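Local atomic coordinates of dihydropyrimidinase (Brevibacillus agri, PDB entry 3SFW), a protein that is a zinc-binding hydrolase that probably opens the ring of dihydropyrimidines such as 5,6-dihydrouracil to give N-carbamoyl-beta-amino acids. Residues K115-Y120 with K441-H446; D344-L349 with N362-I367; I348-G353 with V394-T399; G353-K358 with Q422-V427. All coordinates share one frame; numbering follows the deposited sequence.

Contact 1 (K115-Y120 with K441-H446); sequences KAVIDY and KQFVGH
V117 and F443 are brought together by their first torsions: V117 CG1 stands anti to the carbonyl carbon and beside the backbone N (chi1 -52°), while F443 CG is anti to its own N (chi1 174°), which carries the far end of the ring over to the valine. The CA-CB bond of V117 points at the other segment, and its CG1 methyl does the touching. It lies 3.8 Å from F443 CZ, approaching the ring obliquely. The same methyl also lies 3.5 Å from H446 O, in a direction roughly at right angles to F443 CZ. The chain folds back behind the ring at G445, whose N sits over one face toward the rim. A single water joins the two backbones: it donates to V117 O at 2.9 Å and accepts from H446 N at 3.1 Å. F75 of helix 74-83 and V437 of strand 435-439 also pack on V117, and F443 leans on F83. The contact thus links the loop that leads into strand 119-124 of the amidohydrolase barrel with the chain leaving the short strand 442-443, at the end of the sheet. Across the two segments the V117 methyl makes van der Waals touches, while the polar link between the backbones runs through the water, so apolar packing is joined to a solvent-mediated bridge.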
loop_
_atom_site.group_PDB
_atom_site.type_symbol
_atom_site.label_atom_id
_atom_site.label_comp_id
_atom_site.label_asym_id
_atom_site.label_seq_id
_atom_site.Cartn_x
_atom_site.Cartn_y
_atom_site.Cartn_z
ATOM N N LYS A 115 -10.697 46.724 -12.617
ATOM C CA LYS A 115 -11.857 45.878 -12.949
ATOM C C LYS A 115 -12.259 44.939 -11.784
ATOM O O LYS A 115 -13.416 44.849 -11.414
ATOM C CB LYS A 115 -11.578 45.075 -14.258
ATOM C CG LYS A 115 -11.246 45.952 -15.472
ATOM C CD LYS A 115 -10.616 45.175 -16.657
ATOM C CE LYS A 115 -9.254 45.832 -17.073
ATOM N NZ LYS A 115 -8.796 45.597 -18.476
ATOM N N ALA A 116 -11.278 44.354 -11.098
ATOM C CA ALA A 116 -11.590 43.440 -9.958
ATOM C C ALA A 116 -12.290 44.147 -8.784
ATOM O O ALA A 116 -11.959 45.331 -8.484
ATOM C CB ALA A 116 -10.240 42.780 -9.448
ATOM N N VAL A 117 -13.318 43.503 -8.215
ATOM C CA VAL A 117 -14.095 44.104 -7.125
ATOM C C VAL A 117 -13.655 43.533 -5.790
ATOM O O VAL A 117 -14.003 44.078 -4.748
ATOM C CB VAL A 117 -15.610 43.917 -7.302
ATOM C CG1 VAL A 117 -16.035 44.403 -8.722
ATOM C CG2 VAL A 117 -16.032 42.450 -7.109
ATOM N N ILE A 118 -12.839 42.478 -5.846
ATOM C CA ILE A 118 -12.205 41.943 -4.638
ATOM C C ILE A 118 -10.768 41.593 -4.960
ATOM O O ILE A 118 -10.293 41.779 -6.095
ATOM C CB ILE A 118 -12.941 40.687 -4.086
ATOM C CG1 ILE A 118 -13.336 39.759 -5.215
ATOM C CG2 ILE A 118 -14.243 41.072 -3.402
ATOM C CD1 ILE A 118 -12.602 38.568 -5.350
ATOM N N ASP A 119 -10.008 41.177 -3.937
ATOM C CA ASP A 119 -8.569 41.108 -4.068
ATOM C C ASP A 119 -8.119 39.880 -4.859
ATOM O O ASP A 119 -8.851 38.885 -4.931
ATOM C CB ASP A 119 -7.905 41.111 -2.700
ATOM C CG ASP A 119 -7.992 42.470 -2.036
ATOM O OD1 ASP A 119 -8.619 43.376 -2.658
ATOM O OD2 ASP A 119 -7.461 42.656 -0.921
ATOM N N TYR A 120 -6.925 39.955 -5.453
ATOM C CA TYR A 120 -6.483 38.891 -6.377
ATOM C C TYR A 120 -4.980 38.730 -6.308
ATOM O O TYR A 120 -4.229 39.733 -6.247
ATOM C CB TYR A 120 -6.915 39.178 -7.834
ATOM C CG TYR A 120 -6.468 40.545 -8.349
ATOM C CD1 TYR A 120 -7.211 41.710 -8.049
ATOM C CD2 TYR A 120 -5.305 40.664 -9.154
ATOM C CE1 TYR A 120 -6.737 42.998 -8.435
ATOM C CE2 TYR A 120 -4.845 41.920 -9.555
ATOM C CZ TYR A 120 -5.581 43.072 -9.235
ATOM O OH TYR A 120 -5.096 44.308 -9.647
ATOM N N LYS A 441 -27.471 40.823 -0.254
ATOM C CA LYS A 441 -27.607 40.211 -1.572
ATOM C C LYS A 441 -27.709 41.239 -2.724
ATOM O O LYS A 441 -28.116 40.884 -3.816
ATOM C CB LYS A 441 -28.756 39.165 -1.616
ATOM C CG LYS A 441 -28.497 37.959 -0.662
ATOM C CD LYS A 441 -29.745 37.131 -0.453
ATOM C CE LYS A 441 -29.905 36.171 -1.581
ATOM N NZ LYS A 441 -31.116 35.351 -1.268
ATOM N N GLN A 442 -27.210 42.450 -2.495
ATOM C CA GLN A 442 -27.135 43.467 -3.560
ATOM C C GLN A 442 -25.686 43.910 -3.719
ATOM O O GLN A 442 -24.922 43.947 -2.738
ATOM C CB GLN A 442 -28.017 44.656 -3.165
ATOM C CG GLN A 442 -29.519 44.254 -3.140
ATOM C CD GLN A 442 -30.380 45.268 -2.419
ATOM O OE1 GLN A 442 -30.065 45.664 -1.293
ATOM N NE2 GLN A 442 -31.498 45.669 -3.042
ATOM N N PHE A 443 -25.279 44.186 -4.945
ATOM C CA PHE A 443 -23.879 44.570 -5.161
ATOM C C PHE A 443 -23.689 46.056 -4.854
ATOM O O PHE A 443 -24.233 46.934 -5.573
ATOM C CB PHE A 443 -23.468 44.305 -6.610
ATOM C CG PHE A 443 -22.091 44.815 -6.955
ATOM C CD1 PHE A 443 -20.958 44.328 -6.260
ATOM C CD2 PHE A 443 -21.899 45.620 -8.057
ATOM C CE1 PHE A 443 -19.663 44.741 -6.647
ATOM C CE2 PHE A 443 -20.622 46.040 -8.442
ATOM C CZ PHE A 443 -19.501 45.617 -7.706
ATOM N N VAL A 444 -22.867 46.349 -3.841
ATOM C CA VAL A 444 -22.603 47.732 -3.421
ATOM C C VAL A 444 -21.116 48.127 -3.542
ATOM O O VAL A 444 -20.737 49.279 -3.278
ATOM C CB VAL A 444 -23.119 48.013 -1.985
ATOM C CG1 VAL A 444 -24.619 47.768 -1.929
ATOM C CG2 VAL A 444 -22.415 47.068 -0.997
ATOM N N GLY A 445 -20.314 47.221 -4.097
ATOM C CA GLY A 445 -18.907 47.492 -4.352
ATOM C C GLY A 445 -18.707 48.202 -5.681
ATOM O O GLY A 445 -19.645 48.807 -6.218
ATOM N N HIS A 446 -17.498 48.134 -6.241
ATOM C CA HIS A 446 -17.260 48.760 -7.543
ATOM C C HIS A 446 -16.098 48.178 -8.298
ATOM O O HIS A 446 -15.143 47.651 -7.698
ATOM C CB HIS A 446 -17.079 50.286 -7.395
ATOM C CG HIS A 446 -15.906 50.690 -6.548
ATOM N ND1 HIS A 446 -16.017 50.944 -5.199
ATOM C CD2 HIS A 446 -14.627 51.003 -6.886
ATOM C CE1 HIS A 446 -14.833 51.302 -4.722
ATOM N NE2 HIS A 446 -13.990 51.405 -5.736
HETATM O O HOH W 1 -16.093 46.068 -4.487
#

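Contact 2 (D344-L349 with N362-I367); sequences DRMTIL and NQFVDI
A Met-aromatic contact pairs M346 of helix 345-354 with F364 of helix 361-376. M346 SD lies 5.2 Å from the centroid of the F364 ring and 47° off its normal, an oblique approach. The methionine chain is bent at both chi2 and chi3 (chi3 -77°), which swings its methyl round so that CE reaches F364 CZ at 3.8 Å. The ring also drives its edge into the backbone of the other helix: M346 O is 3.1 Å from F364 CE1, near the ring plane, and L349 CB meets the same edge, 3.7 Å from F364 CE1. Both helices follow the last barrel strand, 311-312, of the amidohydrolase TIM barrel, and L349 and I367 each pack on V312 of that strand. Replacing F364 by an alanine would probably open a gap between the helices and leave the M346 methyl without its aromatic mate. On the methionine's other side the sulfur lies over the rim of the R345 guanidinium, about 4.0 Å above its plane. R345 NH1 bonds V312 O and T368 O, and NH2 bonds T86 OG1.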
loop_
_atom_site.group_PDB
_atom_site.type_symbol
_atom_site.label_atom_id
_atom_site.label_comp_id
_atom_site.label_asym_id
_atom_site.label_seq_id
_atom_site.Cartn_x
_atom_site.Cartn_y
_atom_site.Cartn_z
ATOM N N ASP A 344 -20.586 29.092 -6.723
ATOM C CA ASP A 344 -21.273 28.110 -5.857
ATOM C C ASP A 344 -20.348 27.306 -4.963
ATOM O O ASP A 344 -20.822 26.469 -4.129
ATOM C CB ASP A 344 -22.191 27.238 -6.682
ATOM C CG ASP A 344 -23.252 28.059 -7.371
ATOM O OD1 ASP A 344 -23.917 28.879 -6.668
ATOM O OD2 ASP A 344 -23.318 27.986 -8.610
ATOM N N ARG A 345 -19.049 27.595 -5.066
ATOM C CA ARG A 345 -18.035 26.787 -4.325
ATOM C C ARG A 345 -18.344 26.758 -2.811
ATOM O O ARG A 345 -18.375 25.655 -2.196
ATOM C CB ARG A 345 -16.604 27.346 -4.541
ATOM C CG ARG A 345 -15.533 26.584 -3.707
ATOM C CD ARG A 345 -14.116 27.192 -3.940
ATOM N NE ARG A 345 -14.066 28.568 -3.475
ATOM C CZ ARG A 345 -13.261 29.021 -2.515
ATOM N NH1 ARG A 345 -12.394 28.192 -1.914
ATOM N NH2 ARG A 345 -13.344 30.310 -2.144
ATOM N N MET A 346 -18.494 27.930 -2.185
ATOM C CA MET A 346 -18.657 27.981 -0.714
ATOM C C MET A 346 -19.959 27.269 -0.297
ATOM O O MET A 346 -19.967 26.466 0.674
ATOM C CB MET A 346 -18.693 29.426 -0.219
ATOM C CG MET A 346 -17.376 30.189 -0.399
ATOM S SD MET A 346 -16.096 29.603 0.712
ATOM C CE MET A 346 -16.586 30.356 2.231
ATOM N N THR A 347 -21.073 27.621 -0.959
ATOM C CA THR A 347 -22.384 27.059 -0.552
ATOM C C THR A 347 -22.475 25.543 -0.742
ATOM O O THR A 347 -22.970 24.832 0.149
ATOM C CB THR A 347 -23.584 27.725 -1.258
ATOM O OG1 THR A 347 -23.628 29.109 -0.884
ATOM C CG2 THR A 347 -24.903 27.062 -0.755
ATOM N N ILE A 348 -21.915 25.036 -1.831
ATOM C CA ILE A 348 -21.901 23.586 -2.052
ATOM C C ILE A 348 -21.097 22.866 -0.971
ATOM O O ILE A 348 -21.531 21.841 -0.451
ATOM C CB ILE A 348 -21.400 23.239 -3.452
ATOM C CG1 ILE A 348 -22.466 23.722 -4.469
ATOM C CG2 ILE A 348 -21.125 21.745 -3.604
ATOM C CD1 ILE A 348 -22.036 23.516 -5.918
ATOM N N LEU A 349 -19.936 23.391 -0.645
ATOM C CA LEU A 349 -19.112 22.774 0.403
ATOM C C LEU A 349 -19.838 22.803 1.761
ATOM O O LEU A 349 -19.795 21.845 2.508
ATOM C CB LEU A 349 -17.712 23.434 0.490
ATOM C CG LEU A 349 -16.641 22.738 -0.434
ATOM C CD1 LEU A 349 -16.224 21.419 0.129
ATOM C CD2 LEU A 349 -17.113 22.478 -1.847
ATOM N N ASN A 362 -15.550 23.832 11.074
ATOM C CA ASN A 362 -14.208 24.435 11.133
ATOM C C ASN A 362 -13.353 23.972 9.951
ATOM O O ASN A 362 -12.634 24.789 9.335
ATOM C CB ASN A 362 -13.467 24.091 12.448
ATOM C CG ASN A 362 -14.132 24.693 13.671
ATOM O OD1 ASN A 362 -14.241 25.949 13.826
ATOM N ND2 ASN A 362 -14.646 23.822 14.521
ATOM N N GLN A 363 -13.453 22.692 9.598
ATOM C CA GLN A 363 -12.743 22.212 8.407
ATOM C C GLN A 363 -13.167 22.944 7.135
ATOM O O GLN A 363 -12.319 23.223 6.294
ATOM C CB GLN A 363 -12.888 20.708 8.201
ATOM C CG GLN A 363 -12.149 19.885 9.290
ATOM C CD GLN A 363 -12.308 18.383 9.029
ATOM O OE1 GLN A 363 -13.410 17.920 8.706
ATOM N NE2 GLN A 363 -11.193 17.640 9.079
ATOM N N PHE A 364 -14.466 23.216 6.989
ATOM C CA PHE A 364 -15.021 23.973 5.838
ATOM C C PHE A 364 -14.281 25.311 5.720
ATOM O O PHE A 364 -13.831 25.673 4.651
ATOM C CB PHE A 364 -16.548 24.171 6.034
ATOM C CG PHE A 364 -17.141 25.271 5.187
ATOM C CD1 PHE A 364 -17.461 25.032 3.863
ATOM C CD2 PHE A 364 -17.391 26.526 5.728
ATOM C CE1 PHE A 364 -18.035 26.038 3.056
ATOM C CE2 PHE A 364 -18.034 27.523 4.964
ATOM C CZ PHE A 364 -18.309 27.279 3.595
ATOM N N VAL A 365 -14.075 26.021 6.834
ATOM C CA VAL A 365 -13.313 27.261 6.747
ATOM C C VAL A 365 -11.863 27.007 6.335
ATOM O O VAL A 365 -11.265 27.787 5.558
ATOM C CB VAL A 365 -13.370 28.061 8.077
ATOM C CG1 VAL A 365 -12.375 29.285 7.981
ATOM C CG2 VAL A 365 -14.845 28.521 8.337
ATOM N N ASP A 366 -11.259 25.967 6.913
ATOM C CA ASP A 366 -9.850 25.694 6.637
ATOM C C ASP A 366 -9.640 25.426 5.153
ATOM O O ASP A 366 -8.753 25.995 4.527
ATOM C CB ASP A 366 -9.374 24.486 7.484
ATOM C CG ASP A 366 -7.884 24.513 7.774
ATOM O OD1 ASP A 366 -7.231 25.578 7.715
ATOM O OD2 ASP A 366 -7.340 23.420 8.047
ATOM N N ILE A 367 -10.538 24.636 4.572
ATOM C CA ILE A 367 -10.364 24.180 3.195
ATOM C C ILE A 367 -10.724 25.237 2.195
ATOM O O ILE A 367 -10.210 25.225 1.073
ATOM C CB ILE A 367 -11.288 22.976 3.043
ATOM C CG1 ILE A 367 -10.697 21.785 3.813
ATOM C CG2 ILE A 367 -11.695 22.753 1.642
ATOM C CD1 ILE A 367 -9.306 21.961 4.273
#

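Contact 3 (I348-G353 with V394-T399)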
loop_
_atom_site.group_PDB
_atom_site.type_symbol
_atom_site.label_atom_id
_atom_site.label_comp_id
_atom_site.label_asym_id
_atom_site.label_seq_id
_atom_site.Cartn_x
_atom_site.Cartn_y
_atom_site.Cartn_z
ATOM N N ILE A 348 -21.915 25.036 -1.831
ATOM C CA ILE A 348 -21.901 23.586 -2.052
ATOM C C ILE A 348 -21.097 22.866 -0.971
ATOM O O ILE A 348 -21.531 21.841 -0.451
ATOM C CB ILE A 348 -21.400 23.239 -3.452
ATOM C CG1 ILE A 348 -22.466 23.722 -4.469
ATOM C CG2 ILE A 348 -21.125 21.745 -3.604
ATOM C CD1 ILE A 348 -22.036 23.516 -5.918
ATOM N N LEU A 349 -19.936 23.391 -0.645
ATOM C CA LEU A 349 -19.112 22.774 0.403
ATOM C C LEU A 349 -19.838 22.803 1.761
ATOM O O LEU A 349 -19.795 21.845 2.508
ATOM C CB LEU A 349 -17.712 23.434 0.490
ATOM C CG LEU A 349 -16.641 22.738 -0.434
ATOM C CD1 LEU A 349 -16.224 21.419 0.129
ATOM C CD2 LEU A 349 -17.113 22.478 -1.847
ATOM N N PHE A 350 -20.548 23.881 2.040
ATOM C CA PHE A 350 -21.305 23.932 3.313
ATOM C C PHE A 350 -22.464 22.924 3.239
ATOM O O PHE A 350 -22.696 22.135 4.165
ATOM C CB PHE A 350 -21.856 25.337 3.551
ATOM C CG PHE A 350 -22.724 25.422 4.787
ATOM C CD1 PHE A 350 -22.147 25.423 6.069
ATOM C CD2 PHE A 350 -24.098 25.396 4.671
ATOM C CE1 PHE A 350 -22.959 25.450 7.219
ATOM C CE2 PHE A 350 -24.923 25.415 5.820
ATOM C CZ PHE A 350 -24.344 25.422 7.087
ATOM N N SER A 351 -23.237 22.995 2.171
ATOM C CA SER A 351 -24.502 22.261 2.139
ATOM C C SER A 351 -24.291 20.753 1.930
ATOM O O SER A 351 -24.996 19.924 2.519
ATOM C CB SER A 351 -25.404 22.836 1.043
ATOM O OG SER A 351 -26.727 22.300 1.146
ATOM N N GLU A 352 -23.369 20.378 1.042
ATOM C CA GLU A 352 -23.145 18.964 0.807
ATOM C C GLU A 352 -22.108 18.425 1.757
ATOM O O GLU A 352 -21.971 17.197 1.887
ATOM C CB GLU A 352 -22.692 18.729 -0.630
ATOM C CG GLU A 352 -23.862 18.898 -1.604
ATOM C CD GLU A 352 -24.943 17.839 -1.384
ATOM O OE1 GLU A 352 -24.605 16.632 -1.326
ATOM O OE2 GLU A 352 -26.136 18.211 -1.289
ATOM N N GLY A 353 -21.245 19.321 2.273
ATOM C CA GLY A 353 -20.117 18.853 3.108
ATOM C C GLY A 353 -20.452 18.945 4.607
ATOM O O GLY A 353 -20.668 17.945 5.271
ATOM N N VAL A 394 -17.593 37.192 5.567
ATOM C CA VAL A 394 -18.886 36.837 4.977
ATOM C C VAL A 394 -19.905 36.666 6.085
ATOM O O VAL A 394 -19.649 35.956 7.070
ATOM C CB VAL A 394 -18.769 35.527 4.177
ATOM C CG1 VAL A 394 -20.135 35.110 3.641
ATOM C CG2 VAL A 394 -17.780 35.721 3.026
ATOM N N LEU A 395 -21.077 37.308 5.934
ATOM C CA LEU A 395 -22.190 37.022 6.799
ATOM C C LEU A 395 -23.037 35.961 6.110
ATOM O O LEU A 395 -23.546 36.199 5.004
ATOM C CB LEU A 395 -23.032 38.299 7.020
ATOM C CG LEU A 395 -22.338 39.489 7.701
ATOM C CD1 LEU A 395 -23.381 40.466 8.269
ATOM C CD2 LEU A 395 -21.368 39.101 8.702
ATOM N N PHE A 396 -23.100 34.761 6.713
ATOM C CA PHE A 396 -23.659 33.578 6.038
ATOM C C PHE A 396 -24.842 33.041 6.856
ATOM O O PHE A 396 -24.726 32.836 8.092
ATOM C CB PHE A 396 -22.555 32.503 5.931
ATOM C CG PHE A 396 -22.967 31.287 5.160
ATOM C CD1 PHE A 396 -22.844 31.256 3.755
ATOM C CD2 PHE A 396 -23.376 30.134 5.831
ATOM C CE1 PHE A 396 -23.217 30.120 3.036
ATOM C CE2 PHE A 396 -23.700 28.970 5.111
ATOM C CZ PHE A 396 -23.613 28.962 3.727
ATOM N N ASP A 397 -26.007 32.918 6.209
ATOM C CA ASP A 397 -27.199 32.378 6.863
ATOM C C ASP A 397 -27.385 30.896 6.541
ATOM O O ASP A 397 -27.702 30.515 5.427
ATOM C CB ASP A 397 -28.451 33.195 6.489
ATOM C CG ASP A 397 -29.699 32.763 7.256
ATOM O OD1 ASP A 397 -29.707 31.653 7.807
ATOM O OD2 ASP A 397 -30.693 33.549 7.290
ATOM N N PRO A 398 -27.058 30.029 7.511
ATOM C CA PRO A 398 -27.001 28.586 7.220
ATOM C C PRO A 398 -28.408 27.947 7.059
ATOM O O PRO A 398 -28.525 26.790 6.635
ATOM C CB PRO A 398 -26.283 28.023 8.459
ATOM C CG PRO A 398 -26.689 28.991 9.578
ATOM C CD PRO A 398 -26.760 30.343 8.929
ATOM N N THR A 399 -29.458 28.697 7.383
ATOM C CA THR A 399 -30.834 28.107 7.434
ATOM C C THR A 399 -31.629 28.233 6.118
ATOM O O THR A 399 -32.584 27.491 5.886
ATOM C CB THR A 399 -31.683 28.757 8.566
ATOM O OG1 THR A 399 -31.952 30.119 8.257
ATOM C CG2 THR A 399 -30.950 28.675 9.878
#
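Helix 345-354, which widens into a pi-type turn at 349-353, passes strand 393-403 near the corner at P398 and T399, with F350 CA 8.3 Å from P398 CA at the nearest point. Here F350 and F396 form a T-shaped pair in which F396 supplies the edge and F350 the face. The centroids are 4.9 Å apart and the planes stand at 71°. F396 CE2 comes down almost over the centre of the F350 ring, and its closest ring atom there is F350 CD2 at 3.6 Å. Both phenylalanines hold CG anti to the backbone N (chi1 176° at F350, -175° at F396), which brings the two rings together from helix and from strand. The outer end of the F350 ring goes on to P398, with F350 CZ 3.5 Å from P398 CB. The corner that presents this proline is braced by an Asx turn: D397 OD1 accepts from T399 N at 3.0 Å and from T399 OG1 at 2.8 Å. The two donors reach the oxygen from one face of the carboxylate plane, the amide on the anti side and the hydroxyl on the syn side. Around this pair, L361 and F364 of helix 361-376 pack on F350, while L51 of strand 49-59 and V427 of strand 422-432 pack on F396, so the T-shaped pair joins the helices to neighbouring strands of the curled sheet.

Contact 4 (G353-K358 with Q422-V427); sequences GVRKGK and QVHGDV
R355 sets out with its CA-CB bond directed at strand 422-432 and lays its whole outer half on H424. Beyond CB and CG, CD is the first atom to meet the histidine, 3.5 Å from H424 CB. A bend at chi3 (99°), about the CG-CD bond, brings NE to 3.4 Å from that same H424 CB. The guanidinium beyond it lies flat on the imidazole, with R355 CZ 3.3 Å from H424 CG and the two terminal nitrogens spread over the rest of the ring. The group centres are 3.5 Å apart and the planes only 1° from parallel, with CZ offset toward the rim of the ring. An alanine in place of H424 would probably leave the guanidinium without its flat partner and free to turn. Behind the histidine the strand is tied to the helix, since H424 N bonds S351 OG; the R355 side chain also touches F350. The arginine itself sits in the type I turn V354-G357 at the C-terminal end of the helix. G357, at positive phi, is the C-prime residue, and K358 N bonds G353 O at 2.9 Å while G357 N bonds V354 O at 3.1 Å, the pair of bonds that defines a Schellman motif.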
loop_
_atom_site.group_PDB
_atom_site.type_symbol
_atom_site.label_atom_id
_atom_site.label_comp_id
_atom_site.label_asym_id
_atom_site.label_seq_id
_atom_site.Cartn_x
_atom_site.Cartn_y
_atom_site.Cartn_z
ATOM N N GLY A 353 -21.245 19.321 2.273
ATOM C CA GLY A 353 -20.117 18.853 3.108
ATOM C C GLY A 353 -20.452 18.945 4.607
ATOM O O GLY A 353 -20.668 17.945 5.271
ATOM N N VAL A 354 -20.585 20.159 5.126
ATOM C CA VAL A 354 -20.817 20.342 6.545
ATOM C C VAL A 354 -22.162 19.767 6.991
ATOM O O VAL A 354 -22.252 19.066 8.012
ATOM C CB VAL A 354 -20.740 21.862 6.934
ATOM C CG1 VAL A 354 -21.056 22.066 8.447
ATOM C CG2 VAL A 354 -19.334 22.407 6.611
ATOM N N ARG A 355 -23.204 20.110 6.256
ATOM C CA ARG A 355 -24.548 19.725 6.689
ATOM C C ARG A 355 -24.762 18.208 6.631
ATOM O O ARG A 355 -25.660 17.701 7.311
ATOM C CB ARG A 355 -25.593 20.388 5.818
ATOM C CG ARG A 355 -25.790 21.822 6.095
ATOM C CD ARG A 355 -27.019 22.310 5.344
ATOM N NE ARG A 355 -28.174 22.357 6.218
ATOM C CZ ARG A 355 -29.250 21.595 6.102
ATOM N NH1 ARG A 355 -29.348 20.706 5.119
ATOM N NH2 ARG A 355 -30.230 21.718 6.990
ATOM N N LYS A 356 -23.983 17.499 5.811
ATOM C CA LYS A 356 -24.115 16.040 5.705
ATOM C C LYS A 356 -23.053 15.321 6.540
ATOM O O LYS A 356 -22.890 14.113 6.444
ATOM C CB LYS A 356 -24.082 15.606 4.229
ATOM C CG LYS A 356 -25.232 16.233 3.418
ATOM C CD LYS A 356 -25.269 15.711 1.979
ATOM C CE LYS A 356 -26.675 15.857 1.356
ATOM N NZ LYS A 356 -26.651 15.317 -0.051
ATOM N N GLY A 357 -22.310 16.079 7.346
ATOM C CA GLY A 357 -21.343 15.471 8.247
ATOM C C GLY A 357 -20.101 14.938 7.565
ATOM O O GLY A 357 -19.326 14.160 8.159
ATOM N N LYS A 358 -19.864 15.358 6.319
ATOM C CA LYS A 358 -18.647 14.916 5.633
ATOM C C LYS A 358 -17.393 15.623 6.058
ATOM O O LYS A 358 -16.318 15.025 6.035
ATOM C CB LYS A 358 -18.810 15.010 4.121
ATOM C CG LYS A 358 -20.025 14.169 3.712
ATOM C CD LYS A 358 -20.198 13.985 2.244
ATOM C CE LYS A 358 -21.450 13.108 1.968
ATOM N NZ LYS A 358 -21.717 12.980 0.483
ATOM N N GLN A 422 -30.739 21.639 -4.874
ATOM C CA GLN A 422 -31.213 22.227 -3.617
ATOM C C GLN A 422 -30.062 22.332 -2.619
ATOM O O GLN A 422 -29.406 21.333 -2.320
ATOM C CB GLN A 422 -32.298 21.354 -2.998
ATOM C CG GLN A 422 -33.378 21.021 -3.987
ATOM C CD GLN A 422 -34.142 22.221 -4.349
ATOM O OE1 GLN A 422 -34.023 22.727 -5.470
ATOM N NE2 GLN A 422 -34.880 22.775 -3.373
ATOM N N VAL A 423 -29.906 23.504 -2.022
ATOM C CA VAL A 423 -28.891 23.699 -0.965
ATOM C C VAL A 423 -29.486 24.417 0.220
ATOM O O VAL A 423 -30.520 25.110 0.102
ATOM C CB VAL A 423 -27.699 24.525 -1.491
ATOM C CG1 VAL A 423 -27.018 23.764 -2.660
ATOM C CG2 VAL A 423 -28.164 25.929 -1.938
ATOM N N HIS A 424 -28.826 24.303 1.370
ATOM C CA HIS A 424 -29.019 25.266 2.441
ATOM C C HIS A 424 -27.807 26.149 2.559
ATOM O O HIS A 424 -26.671 25.671 2.451
ATOM C CB HIS A 424 -29.195 24.537 3.781
ATOM C CG HIS A 424 -30.450 23.734 3.860
ATOM N ND1 HIS A 424 -31.406 23.948 4.829
ATOM C CD2 HIS A 424 -30.921 22.745 3.068
ATOM C CE1 HIS A 424 -32.422 23.126 4.624
ATOM N NE2 HIS A 424 -32.145 22.372 3.573
ATOM N N GLY A 425 -28.047 27.397 2.910
ATOM C CA GLY A 425 -26.980 28.371 3.146
ATOM C C GLY A 425 -27.073 29.477 2.110
ATOM O O GLY A 425 -27.282 29.215 0.948
ATOM N N ASP A 426 -27.024 30.723 2.569
ATOM C CA ASP A 426 -27.135 31.876 1.678
ATOM C C ASP A 426 -26.087 32.905 2.136
ATOM O O ASP A 426 -25.960 33.213 3.331
ATOM C CB ASP A 426 -28.578 32.447 1.764
ATOM C CG ASP A 426 -28.982 33.279 0.529
ATOM O OD1 ASP A 426 -28.306 33.206 -0.515
ATOM O OD2 ASP A 426 -30.013 33.993 0.614
ATOM N N VAL A 427 -25.305 33.393 1.177
ATOM C CA VAL A 427 -24.368 34.515 1.418
ATOM C C VAL A 427 -25.127 35.844 1.464
ATOM O O VAL A 427 -25.709 36.285 0.446
ATOM C CB VAL A 427 -23.278 34.535 0.319
ATOM C CG1 VAL A 427 -22.366 35.761 0.462
ATOM C CG2 VAL A 427 -22.439 33.201 0.398
#

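In the fold
Contacts 2, 3 and 4 follow helix 345-354 along its length. Contacts 2 and 3 are buried and aromatic: the first turns the helix to helix 361-376, the second to strand 393-403, and they meet where F364 CE1 lies 3.5 Å from F350 N. Contact 4, at the helix end, is at the surface, and there a charged group stacks on a ring in place of hydrocarbon. Strands 393-403 and 422-432 are neighbours, joined by the backbone pair D397 N and D426 O, so contacts 3 and 4 lean on one sheet. Contact 1, partly buried and the one with a bridging water, lies further round that sheet; K441 reaches back to D426 by a salt bridge.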